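Local coordinates for protein polyketide synthase (PDB 4GOX) that probably transfers a sulfonate group from PAPS to a polyketide intermediate, as the sulfotransferase domain of a cyanobacterial olefin synthase, at residues 24-29 and 111-116; 31-36 and 186-191; 140-143 and 148-151; 156-161 and 285-290. All coordinates share one frame; numbering follows the deposited sequence.

Interaction 1 of 4, residues 24-29 and 111-116; sequences NPIAFI and DIYAYL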
# COMPACT_ATOMS: atom_id res chain seq x y z
N ASN A 24 -17.19 -6.05 -7.45
CA ASN A 24 -15.99 -6.80 -7.78
C ASN A 24 -14.91 -6.71 -6.71
O ASN A 24 -14.64 -5.62 -6.20
CB ASN A 24 -15.43 -6.38 -9.13
CG ASN A 24 -16.35 -6.72 -10.29
OD1 ASN A 24 -16.63 -7.89 -10.56
ND2 ASN A 24 -16.85 -5.70 -10.97
N PRO A 25 -14.27 -7.85 -6.36
CA PRO A 25 -13.21 -7.81 -5.34
C PRO A 25 -12.00 -6.95 -5.71
O PRO A 25 -11.67 -6.78 -6.88
CB PRO A 25 -12.85 -9.29 -5.13
CG PRO A 25 -13.26 -9.96 -6.40
CD PRO A 25 -14.47 -9.23 -6.88
N ILE A 26 -11.41 -6.35 -4.69
CA ILE A 26 -10.23 -5.49 -4.77
C ILE A 26 -9.58 -5.59 -3.42
O ILE A 26 -10.26 -5.80 -2.42
CB ILE A 26 -10.56 -3.99 -5.15
CG1 ILE A 26 -9.25 -3.20 -5.45
CG2 ILE A 26 -11.44 -3.28 -4.06
CD1 ILE A 26 -9.40 -1.88 -5.98
N ALA A 27 -8.26 -5.42 -3.38
CA ALA A 27 -7.57 -5.44 -2.12
C ALA A 27 -6.61 -4.27 -2.04
O ALA A 27 -6.15 -3.78 -3.08
CB ALA A 27 -6.85 -6.77 -1.89
N PHE A 28 -6.33 -3.82 -0.82
CA PHE A 28 -5.38 -2.75 -0.58
C PHE A 28 -4.32 -3.21 0.40
O PHE A 28 -4.65 -3.92 1.35
CB PHE A 28 -6.10 -1.53 0.05
CG PHE A 28 -7.10 -0.85 -0.84
CD1 PHE A 28 -6.74 0.24 -1.62
CD2 PHE A 28 -8.42 -1.29 -0.88
CE1 PHE A 28 -7.67 0.86 -2.46
CE2 PHE A 28 -9.34 -0.68 -1.72
CZ PHE A 28 -8.96 0.39 -2.51
N ILE A 29 -3.10 -2.70 0.23
CA ILE A 29 -2.02 -2.87 1.20
C ILE A 29 -1.89 -1.49 1.77
O ILE A 29 -1.53 -0.54 1.05
CB ILE A 29 -0.65 -3.38 0.67
CG1 ILE A 29 -0.76 -4.78 0.03
CG2 ILE A 29 0.39 -3.38 1.82
CD1 ILE A 29 0.46 -5.15 -0.80
N ASP A 111 -14.35 4.73 -12.02
CA ASP A 111 -14.22 4.20 -13.38
C ASP A 111 -12.83 3.64 -13.65
O ASP A 111 -12.74 2.62 -14.33
CB ASP A 111 -14.61 5.26 -14.42
CG ASP A 111 -16.08 5.62 -14.44
OD1 ASP A 111 -16.85 5.05 -13.63
OD2 ASP A 111 -16.48 6.45 -15.28
N ILE A 112 -11.76 4.29 -13.11
CA ILE A 112 -10.37 3.84 -13.25
C ILE A 112 -10.18 2.48 -12.56
O ILE A 112 -9.57 1.59 -13.13
CB ILE A 112 -9.34 4.91 -12.81
CG1 ILE A 112 -9.62 6.28 -13.46
CG2 ILE A 112 -7.90 4.48 -13.07
CD1 ILE A 112 -9.56 6.34 -15.06
N TYR A 113 -10.75 2.31 -11.34
CA TYR A 113 -10.70 1.04 -10.62
C TYR A 113 -11.43 -0.05 -11.41
O TYR A 113 -10.85 -1.12 -11.59
CB TYR A 113 -11.26 1.17 -9.20
CG TYR A 113 -10.27 1.76 -8.20
CD1 TYR A 113 -10.50 2.99 -7.60
CD2 TYR A 113 -9.12 1.05 -7.84
CE1 TYR A 113 -9.62 3.51 -6.64
CE2 TYR A 113 -8.22 1.57 -6.91
CZ TYR A 113 -8.48 2.79 -6.29
OH TYR A 113 -7.58 3.30 -5.40
N ALA A 114 -12.67 0.21 -11.90
CA ALA A 114 -13.46 -0.76 -12.69
C ALA A 114 -12.73 -1.15 -13.98
O ALA A 114 -12.76 -2.32 -14.38
CB ALA A 114 -14.84 -0.21 -13.00
N TYR A 115 -12.02 -0.17 -14.59
CA TYR A 115 -11.21 -0.37 -15.78
C TYR A 115 -10.05 -1.32 -15.47
O TYR A 115 -9.84 -2.28 -16.21
CB TYR A 115 -10.64 0.97 -16.28
CG TYR A 115 -9.88 0.88 -17.58
CD1 TYR A 115 -10.55 0.90 -18.81
CD2 TYR A 115 -8.49 0.81 -17.60
CE1 TYR A 115 -9.86 0.84 -20.01
CE2 TYR A 115 -7.78 0.75 -18.80
CZ TYR A 115 -8.47 0.76 -20.01
OH TYR A 115 -7.79 0.72 -21.20
N LEU A 116 -9.27 -1.02 -14.42
CA LEU A 116 -8.11 -1.85 -14.08
C LEU A 116 -8.53 -3.28 -13.69
O LEU A 116 -7.86 -4.22 -14.10
CB LEU A 116 -7.21 -1.19 -13.03
CG LEU A 116 -6.53 0.14 -13.42
CD1 LEU A 116 -5.94 0.81 -12.19
CD2 LEU A 116 -5.44 -0.07 -14.45
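The middle strand of the parallel sheet, 26-30, meets helix 109-119 where Ile26 and Phe28 converge on the ring of Tyr113. As alternate residues of a strand, the two side chains reach the same face of the sheet, and a single tyrosine serves both. Ile26 CD1 lies 3.5 Å from Tyr113 CD2 and 3.8 Å from Tyr113 CE2, so the methyl comes obliquely upon the CD2-CE2 half of the ring. The isoleucine chain gets there by being fully stretched: CG1 stands opposite the backbone N (chi1 -170°) and CD1 continues the line. Phe28 touches the far end of the same ring. Its CE1 is 3.8 Å from Tyr113 OH, with the hydroxyl oxygen in the plane of the phenylalanine ring, at its edge; the two side chains cross at about a right angle.

The tyrosine hydroxyl is buried, but hydrogen-bonded to the carboxylate of Asp127 on the neighbouring strand 124-129, which fixes the far end of a ring that the Ile26 methyl touches on one half. Phe146 adds an edge-to-face partner. At the head of the strand, Pro25 O is hydrogen-bonded to Gln117 NE2 of the same helix. A helix laid over the central strand of a parallel sheet, their side chains meeting, belongs to the alpha/beta fold that sulfotransferases share with P-loop proteins.

Interaction 2 of 4, residues 31-36 and 186-191; sequences SSPRSG and ESIWRT. With A3P (adenosine-3'-5'-diphosphate), chain B.
Apolar packing joins Pro33 to Ile188: Pro33 CD rests 3.6 Å from Ile188 CG2, the two side chains crossing at about a right angle. That branch faces the proline because it lies opposite the backbone N, while CG1 is anti to the carbonyl carbon. Beside it, Ser32 OG comes within 3.7 Å of Trp189 CA and lies obliquely to the indole.

Hydrogen bonds within the loop hold its shape. Ser32 OG donates to Pro33 O over 3.1 Å, in the carbonyl plane and on a lone pair, and Ser31 OG donates to Ser32 O.

Ligand contacts form the third group, and they mark 31-36 as the 5'-phosphate-binding loop of sulfotransferases, akin to the P-loop. Gly36 N donates to O5' of adenosine-3'-5'-diphosphate at 2.9 Å, and Ser35 N to its O4P at 3.1 Å. Arg34, bent at chi2 and chi3, lays one guanidinium face over C5' of the nucleotide and spans the two phosphates, NH2 lying 2.9 Å from its O5P and NH1 making a weak bond to its O1P. A leucine here would probably leave both phosphates short of a positive partner and Asp261 without its salt-bridge mate.

Among its neighbours, the loop connects strand 26-30 to helix 37-45, with Gly36 as N-cap. Val161 of helix 158-167 touches Ser32, Ser35 and Trp189, and the indole continues onto helix 289-297, its NE1 bonded to Arg156 O.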
# COMPACT_ATOMS: atom_id res chain seq x y z
N SER A 31 -0.41 0.90 4.96
CA SER A 31 0.58 1.02 6.03
C SER A 31 1.04 2.44 6.14
O SER A 31 0.73 3.29 5.30
CB SER A 31 1.80 0.14 5.74
OG SER A 31 2.58 0.64 4.67
N SER A 32 1.84 2.67 7.16
CA SER A 32 2.60 3.88 7.35
C SER A 32 3.77 3.74 6.31
O SER A 32 4.11 2.60 5.93
CB SER A 32 3.17 3.86 8.77
OG SER A 32 4.41 4.54 8.91
N PRO A 33 4.44 4.82 5.86
CA PRO A 33 5.61 4.61 4.98
C PRO A 33 6.73 3.88 5.74
O PRO A 33 6.71 3.81 6.97
CB PRO A 33 6.06 6.03 4.59
CG PRO A 33 5.33 6.96 5.44
CD PRO A 33 4.19 6.25 6.12
N ARG A 34 7.71 3.32 5.00
CA ARG A 34 8.91 2.64 5.56
C ARG A 34 8.61 1.38 6.37
O ARG A 34 9.33 1.05 7.31
CB ARG A 34 9.78 3.64 6.36
CG ARG A 34 10.07 5.00 5.67
CD ARG A 34 10.39 4.90 4.17
NE ARG A 34 11.69 4.26 3.91
CZ ARG A 34 12.05 3.77 2.73
NH1 ARG A 34 13.26 3.24 2.58
NH2 ARG A 34 11.20 3.76 1.71
N SER A 35 7.55 0.66 5.97
CA SER A 35 7.02 -0.50 6.69
C SER A 35 7.11 -1.83 5.95
O SER A 35 6.56 -2.82 6.43
CB SER A 35 5.58 -0.23 7.12
OG SER A 35 5.51 0.88 7.99
N GLY A 36 7.84 -1.87 4.83
CA GLY A 36 7.98 -3.07 4.03
C GLY A 36 6.87 -3.23 3.02
O GLY A 36 6.65 -4.32 2.49
N GLU A 186 7.08 9.88 13.88
CA GLU A 186 6.27 9.24 14.92
C GLU A 186 4.79 9.53 14.66
O GLU A 186 3.97 8.61 14.68
CB GLU A 186 6.69 9.77 16.30
CG GLU A 186 5.82 9.21 17.41
CD GLU A 186 6.21 9.60 18.82
OE1 GLU A 186 5.47 9.23 19.74
OE2 GLU A 186 7.20 10.34 18.99
N SER A 187 4.45 10.81 14.42
CA SER A 187 3.09 11.25 14.12
C SER A 187 2.49 10.52 12.94
O SER A 187 1.36 10.05 13.05
CB SER A 187 3.04 12.75 13.89
OG SER A 187 3.07 13.35 15.17
N ILE A 188 3.25 10.41 11.84
CA ILE A 188 2.82 9.70 10.64
C ILE A 188 2.59 8.21 10.92
O ILE A 188 1.55 7.70 10.52
CB ILE A 188 3.77 9.95 9.43
CG1 ILE A 188 3.68 11.44 8.97
CG2 ILE A 188 3.39 9.04 8.25
CD1 ILE A 188 4.71 11.80 7.89
N TRP A 189 3.49 7.55 11.66
CA TRP A 189 3.29 6.14 12.01
C TRP A 189 2.02 5.98 12.85
O TRP A 189 1.20 5.07 12.61
CB TRP A 189 4.50 5.63 12.84
CG TRP A 189 4.38 4.17 13.19
CD1 TRP A 189 4.77 3.11 12.43
CD2 TRP A 189 3.80 3.63 14.37
NE1 TRP A 189 4.49 1.93 13.09
CE2 TRP A 189 3.91 2.22 14.29
CE3 TRP A 189 3.26 4.20 15.54
CZ2 TRP A 189 3.41 1.37 15.28
CZ3 TRP A 189 2.76 3.36 16.52
CH2 TRP A 189 2.85 1.97 16.39
N ARG A 190 1.85 6.85 13.84
CA ARG A 190 0.73 6.79 14.75
C ARG A 190 -0.58 7.09 14.01
O ARG A 190 -1.53 6.31 14.11
CB ARG A 190 0.96 7.76 15.92
CG ARG A 190 -0.11 7.71 17.01
CD ARG A 190 0.14 8.72 18.09
NE ARG A 190 0.07 10.09 17.58
CZ ARG A 190 1.08 10.94 17.58
NH1 ARG A 190 2.25 10.59 18.10
NH2 ARG A 190 0.94 12.15 17.06
N THR A 191 -0.64 8.21 13.27
CA THR A 191 -1.83 8.63 12.52
C THR A 191 -2.30 7.52 11.57
O THR A 191 -3.47 7.13 11.63
CB THR A 191 -1.54 9.94 11.78
OG1 THR A 191 -1.13 10.91 12.75
CG2 THR A 191 -2.74 10.43 10.96
P1 A3P B . 15.05 0.96 4.78
O1P A3P B . 15.06 2.41 5.20
O2P A3P B . 15.60 0.78 3.38
O3P A3P B . 15.52 -0.02 5.82
P2 A3P B . 8.22 0.85 2.29
O4P A3P B . 6.88 0.69 2.95
O5P A3P B . 8.73 2.25 2.14
O6P A3P B . 8.37 -0.01 1.06
O5' A3P B . 9.27 0.19 3.31
C5' A3P B . 10.69 0.39 3.14
C4' A3P B . 11.44 -0.58 4.04
O4' A3P B . 11.15 -1.94 3.72
C3' A3P B . 12.95 -0.51 3.93
O3' A3P B . 13.47 0.59 4.67
C2' A3P B . 13.39 -1.86 4.44
O2' A3P B . 13.64 -1.85 5.85
C1' A3P B . 12.22 -2.78 4.15
N9 A3P B . 12.64 -3.69 3.06
C8 A3P B . 12.79 -3.33 1.75
N7 A3P B . 13.23 -4.37 1.02
C5 A3P B . 13.37 -5.41 1.86
C6 A3P B . 13.83 -6.81 1.73
N6 A3P B . 14.18 -7.27 0.52
N1 A3P B . 13.83 -7.59 2.84
C2 A3P B . 13.44 -7.12 4.06
N3 A3P B . 13.04 -5.84 4.25
C4 A3P B . 12.98 -4.96 3.21

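Interaction 3 of 4, residues 140-143 and 148-151; sequences DHSE and QAKY
Two short hydrogen bonds meet at the hydroxyl of Tyr151: Ser142 OG donates to Tyr151 OH at 2.6 Å, and Tyr151 OH donates onward to Glu143 OE2, also at 2.6 Å. The result is a relay from serine through phenol to carboxylate, in which consecutive helix residues take hold of one atom. Both partners lie in the plane of the phenol ring at its edge, the serine near CE1 and the glutamate near CE2. The carboxylate itself is turned 64° from that ring and accepts through its anti lone pair. A bend at chi2 (-62°) brings the glutamate round to the hydroxyl.

Outside this pair of bonds, Glu143 OE2 forms a salt bridge with Arg207, whose NH2 is also bonded to Ala149 O. The positive charge would be expected to keep the carboxylate ionised. A phenylalanine in place of Tyr151 is likely to leave Ser142 without its acceptor and Glu143 with one donor fewer.

Packing completes the contact. Ala149 CB sits 3.5 Å from Ser142 OG, and Ala149 C lies above one face of the tyrosine ring, offset toward its rim. Helix 136-145 is the connecting helix of a beta-alpha-beta crossover from strand 124-129 to strand 149-155, and the contact folds it back onto the latter. Phe28 of strand 26-30 borders Ser142, while Leu199 of helix 181-202 covers Glu143 and Tyr151.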
# COMPACT_ATOMS: atom_id res chain seq x y z
N ASP A 140 -12.09 6.32 3.90
CA ASP A 140 -13.56 6.32 3.78
C ASP A 140 -13.99 6.20 2.31
O ASP A 140 -15.08 5.67 2.04
CB ASP A 140 -14.16 7.62 4.37
CG ASP A 140 -14.09 7.70 5.89
OD1 ASP A 140 -13.87 6.66 6.54
OD2 ASP A 140 -14.25 8.81 6.43
N HIS A 141 -13.18 6.69 1.36
CA HIS A 141 -13.53 6.62 -0.08
C HIS A 141 -13.70 5.17 -0.57
O HIS A 141 -14.54 4.91 -1.43
CB HIS A 141 -12.47 7.31 -0.93
CG HIS A 141 -12.93 7.74 -2.29
ND1 HIS A 141 -12.03 8.10 -3.26
CD2 HIS A 141 -14.19 7.85 -2.80
CE1 HIS A 141 -12.75 8.45 -4.32
NE2 HIS A 141 -14.05 8.32 -4.07
N SER A 142 -12.93 4.23 0.01
CA SER A 142 -12.98 2.82 -0.39
C SER A 142 -14.32 2.18 -0.06
O SER A 142 -14.92 1.55 -0.93
CB SER A 142 -11.83 2.04 0.22
OG SER A 142 -11.95 0.67 -0.13
N GLU A 143 -14.81 2.37 1.17
CA GLU A 143 -16.10 1.83 1.57
C GLU A 143 -17.25 2.47 0.80
O GLU A 143 -18.28 1.81 0.62
CB GLU A 143 -16.28 1.90 3.10
CG GLU A 143 -15.38 0.90 3.81
CD GLU A 143 -15.67 -0.56 3.46
OE1 GLU A 143 -16.80 -1.02 3.74
OE2 GLU A 143 -14.78 -1.23 2.89
N GLN A 148 -16.94 -5.12 -1.71
CA GLN A 148 -16.07 -6.20 -1.23
C GLN A 148 -14.57 -5.87 -1.15
O GLN A 148 -13.76 -6.76 -1.39
CB GLN A 148 -16.28 -7.44 -2.12
CG GLN A 148 -17.56 -8.22 -1.81
CD GLN A 148 -17.33 -9.27 -0.76
OE1 GLN A 148 -17.03 -10.43 -1.06
NE2 GLN A 148 -17.47 -8.89 0.51
N ALA A 149 -14.19 -4.62 -0.77
CA ALA A 149 -12.76 -4.29 -0.61
C ALA A 149 -12.17 -5.05 0.58
O ALA A 149 -12.81 -5.16 1.63
CB ALA A 149 -12.58 -2.80 -0.40
N LYS A 150 -10.96 -5.58 0.41
CA LYS A 150 -10.22 -6.25 1.48
C LYS A 150 -9.02 -5.39 1.83
O LYS A 150 -8.39 -4.83 0.93
CB LYS A 150 -9.77 -7.66 1.10
CG LYS A 150 -10.89 -8.68 1.13
CD LYS A 150 -10.33 -10.08 0.92
CE LYS A 150 -11.40 -11.15 0.90
NZ LYS A 150 -12.03 -11.26 -0.43
N TYR A 151 -8.71 -5.29 3.11
CA TYR A 151 -7.59 -4.47 3.55
C TYR A 151 -6.51 -5.26 4.27
O TYR A 151 -6.77 -5.87 5.31
CB TYR A 151 -8.10 -3.33 4.47
CG TYR A 151 -9.25 -2.55 3.86
CD1 TYR A 151 -9.03 -1.62 2.84
CD2 TYR A 151 -10.56 -2.81 4.24
CE1 TYR A 151 -10.08 -0.94 2.25
CE2 TYR A 151 -11.62 -2.12 3.66
CZ TYR A 151 -11.38 -1.20 2.66
OH TYR A 151 -12.43 -0.52 2.12

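Interaction 4 of 4, residues 156-161 and 285-290; sequences RHPYAV and AALQLD. With A3P (adenosine-3'-5'-diphosphate), chain B.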
# COMPACT_ATOMS: atom_id res chain seq x y z
N ARG A 156 4.80 -2.14 11.07
CA ARG A 156 6.22 -2.24 11.44
C ARG A 156 6.44 -1.50 12.75
O ARG A 156 5.66 -0.61 13.10
CB ARG A 156 7.16 -1.72 10.33
CG ARG A 156 8.64 -2.06 10.59
CD ARG A 156 9.51 -1.59 9.44
NE ARG A 156 10.89 -2.00 9.59
CZ ARG A 156 11.88 -1.61 8.80
NH1 ARG A 156 11.65 -0.75 7.82
NH2 ARG A 156 13.12 -2.05 9.00
N HIS A 157 7.47 -1.91 13.50
CA HIS A 157 7.85 -1.35 14.80
C HIS A 157 8.00 0.17 14.68
O HIS A 157 8.61 0.61 13.70
CB HIS A 157 9.16 -1.99 15.27
CG HIS A 157 9.42 -1.78 16.73
ND1 HIS A 157 9.82 -0.54 17.22
CD2 HIS A 157 9.31 -2.64 17.76
CE1 HIS A 157 9.93 -0.70 18.53
NE2 HIS A 157 9.64 -1.95 18.90
N PRO A 158 7.39 1.00 15.60
CA PRO A 158 7.52 2.47 15.46
C PRO A 158 8.98 2.96 15.35
O PRO A 158 9.25 3.83 14.52
CB PRO A 158 6.83 3.02 16.73
CG PRO A 158 6.81 1.86 17.71
CD PRO A 158 6.61 0.66 16.80
N TYR A 159 9.93 2.37 16.15
CA TYR A 159 11.36 2.72 16.16
C TYR A 159 11.99 2.52 14.80
O TYR A 159 12.77 3.37 14.38
CB TYR A 159 12.16 1.88 17.19
CG TYR A 159 12.01 2.26 18.65
CD1 TYR A 159 11.10 3.22 19.05
CD2 TYR A 159 12.79 1.65 19.62
CE1 TYR A 159 10.98 3.60 20.38
CE2 TYR A 159 12.68 2.02 20.97
CZ TYR A 159 11.77 2.99 21.35
OH TYR A 159 11.63 3.35 22.67
N ALA A 160 11.68 1.38 14.13
CA ALA A 160 12.23 1.06 12.81
C ALA A 160 11.70 2.02 11.76
O ALA A 160 12.48 2.51 10.96
CB ALA A 160 11.91 -0.37 12.43
N VAL A 161 10.39 2.35 11.81
CA VAL A 161 9.79 3.31 10.87
C VAL A 161 10.44 4.71 11.04
O VAL A 161 10.85 5.31 10.05
CB VAL A 161 8.25 3.33 11.00
CG1 VAL A 161 7.66 4.56 10.32
CG2 VAL A 161 7.63 2.05 10.46
N ALA A 285 14.26 11.39 21.90
CA ALA A 285 13.32 11.50 23.02
C ALA A 285 12.35 10.31 23.00
O ALA A 285 12.25 9.60 21.99
CB ALA A 285 12.55 12.82 22.94
N ALA A 286 11.65 10.09 24.13
CA ALA A 286 10.67 9.02 24.31
C ALA A 286 9.46 9.22 23.39
O ALA A 286 9.14 10.35 23.02
CB ALA A 286 10.21 8.98 25.77
N LEU A 287 8.80 8.12 23.02
CA LEU A 287 7.59 8.15 22.19
C LEU A 287 6.45 8.78 22.96
O LEU A 287 6.49 8.81 24.19
CB LEU A 287 7.20 6.72 21.81
CG LEU A 287 8.18 5.89 21.00
CD1 LEU A 287 7.57 4.54 20.69
CD2 LEU A 287 8.53 6.57 19.69
N GLN A 288 5.42 9.28 22.26
CA GLN A 288 4.29 9.87 23.00
C GLN A 288 3.45 8.76 23.63
O GLN A 288 3.54 7.60 23.21
CB GLN A 288 3.44 10.80 22.10
CG GLN A 288 4.22 11.98 21.50
CD GLN A 288 4.89 12.84 22.55
OE1 GLN A 288 6.11 13.00 22.57
NE2 GLN A 288 4.12 13.37 23.47
N LEU A 289 2.65 9.11 24.64
CA LEU A 289 1.82 8.14 25.34
C LEU A 289 0.87 7.34 24.44
O LEU A 289 0.87 6.12 24.54
CB LEU A 289 1.15 8.75 26.58
CG LEU A 289 1.83 8.44 27.94
CD1 LEU A 289 3.38 8.58 27.91
CD2 LEU A 289 1.29 9.30 29.05
N ASP A 290 0.17 7.99 23.48
CA ASP A 290 -0.68 7.23 22.56
C ASP A 290 0.10 6.44 21.52
O ASP A 290 -0.43 5.46 20.99
CB ASP A 290 -1.78 8.07 21.88
CG ASP A 290 -1.37 9.36 21.20
OD1 ASP A 290 -0.24 9.86 21.48
OD2 ASP A 290 -2.22 9.94 20.52
P1 A3P B . 15.05 0.96 4.78
O1P A3P B . 15.06 2.41 5.20
O2P A3P B . 15.60 0.78 3.38
O3P A3P B . 15.52 -0.02 5.82
P2 A3P B . 8.22 0.85 2.29
O4P A3P B . 6.88 0.69 2.95
O5P A3P B . 8.73 2.25 2.14
O6P A3P B . 8.37 -0.01 1.06
O5' A3P B . 9.27 0.19 3.31
C5' A3P B . 10.69 0.39 3.14
C4' A3P B . 11.44 -0.58 4.04
O4' A3P B . 11.15 -1.94 3.72
C3' A3P B . 12.95 -0.51 3.93
O3' A3P B . 13.47 0.59 4.67
C2' A3P B . 13.39 -1.86 4.44
O2' A3P B . 13.64 -1.85 5.85
C1' A3P B . 12.22 -2.78 4.15
N9 A3P B . 12.64 -3.69 3.06
C8 A3P B . 12.79 -3.33 1.75
N7 A3P B . 13.23 -4.37 1.02
C5 A3P B . 13.37 -5.41 1.86
C6 A3P B . 13.83 -6.81 1.73
N6 A3P B . 14.18 -7.27 0.52
N1 A3P B . 13.83 -7.59 2.84
C2 A3P B . 13.44 -7.12 4.06
N3 A3P B . 13.04 -5.84 4.25
C4 A3P B . 12.98 -4.96 3.21
O HOH W 1 10.20 5.44 23.77
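Leu287 sets its isobutyl end against Tyr159 and Pro158, the first two residues of helix 158-167. Leu287 CD1 is 3.6 Å from Tyr159 CE1 and meets the ring obliquely, whereas Leu287 CG, 3.7 Å from the same carbon, lies in the ring plane at its edge. Pro158 CG is a looser neighbour, 4.1 Å from Leu287 CD1. One water reinforces this apolar contact: it accepts from Leu287 N at 3.1 Å and is hydrogen-bonded to Tyr159 OH at 2.8 Å, sitting in the plane of the phenol ring. The tyrosine thus meets the leucine side chain directly and its backbone N through the water.

The next shell fixes the start of the helix. His157 is its N-cap, and its ND1 accepts from Tyr159 N at 3.1 Å, only 10° out of the imidazole plane. His157 NE2 is bonded to Asp301 O, and Trp278 stacks on the ring.

Just before the cap, Arg156 extends from CG to NE toward adenosine-3'-5'-diphosphate. Its NH1 and NH2 both make weak bonds to the ribose O2', the former at 3.0 Å, and bonds to Arg34 O and Leu274 O hold the guanidinium in place. Around the contact, helix 181-202 contributes Trp189 against Pro158 and Glu186 to Gln288 N. Helix 289-297, which follows Leu287 after its N-cap Gln288, lays Ala295 on Pro158, so three helices gather here.

Read from the N terminus, the four contacts illustrate how a sheet-centred fold is tied together. Interaction 1 brings helix 109-119 back to the first strand of the chain, closing a loop of 81 residues. Interaction 2 starts just beyond that strand and crosses interaction 1 along the chain, joining the phosphate loop to helix 181-202. Within its span falls interaction 3, a local return from helix 136-145 to strand 149-155; this borders interaction 1 through paired strands and Phe28. Interaction 4 crosses interaction 2 in turn, bringing the C-terminal region to helix 158-167. Interactions 2 and 4 touch each other and share the nucleotide, whereas 1 and 4 lie about 33 Å apart between centres.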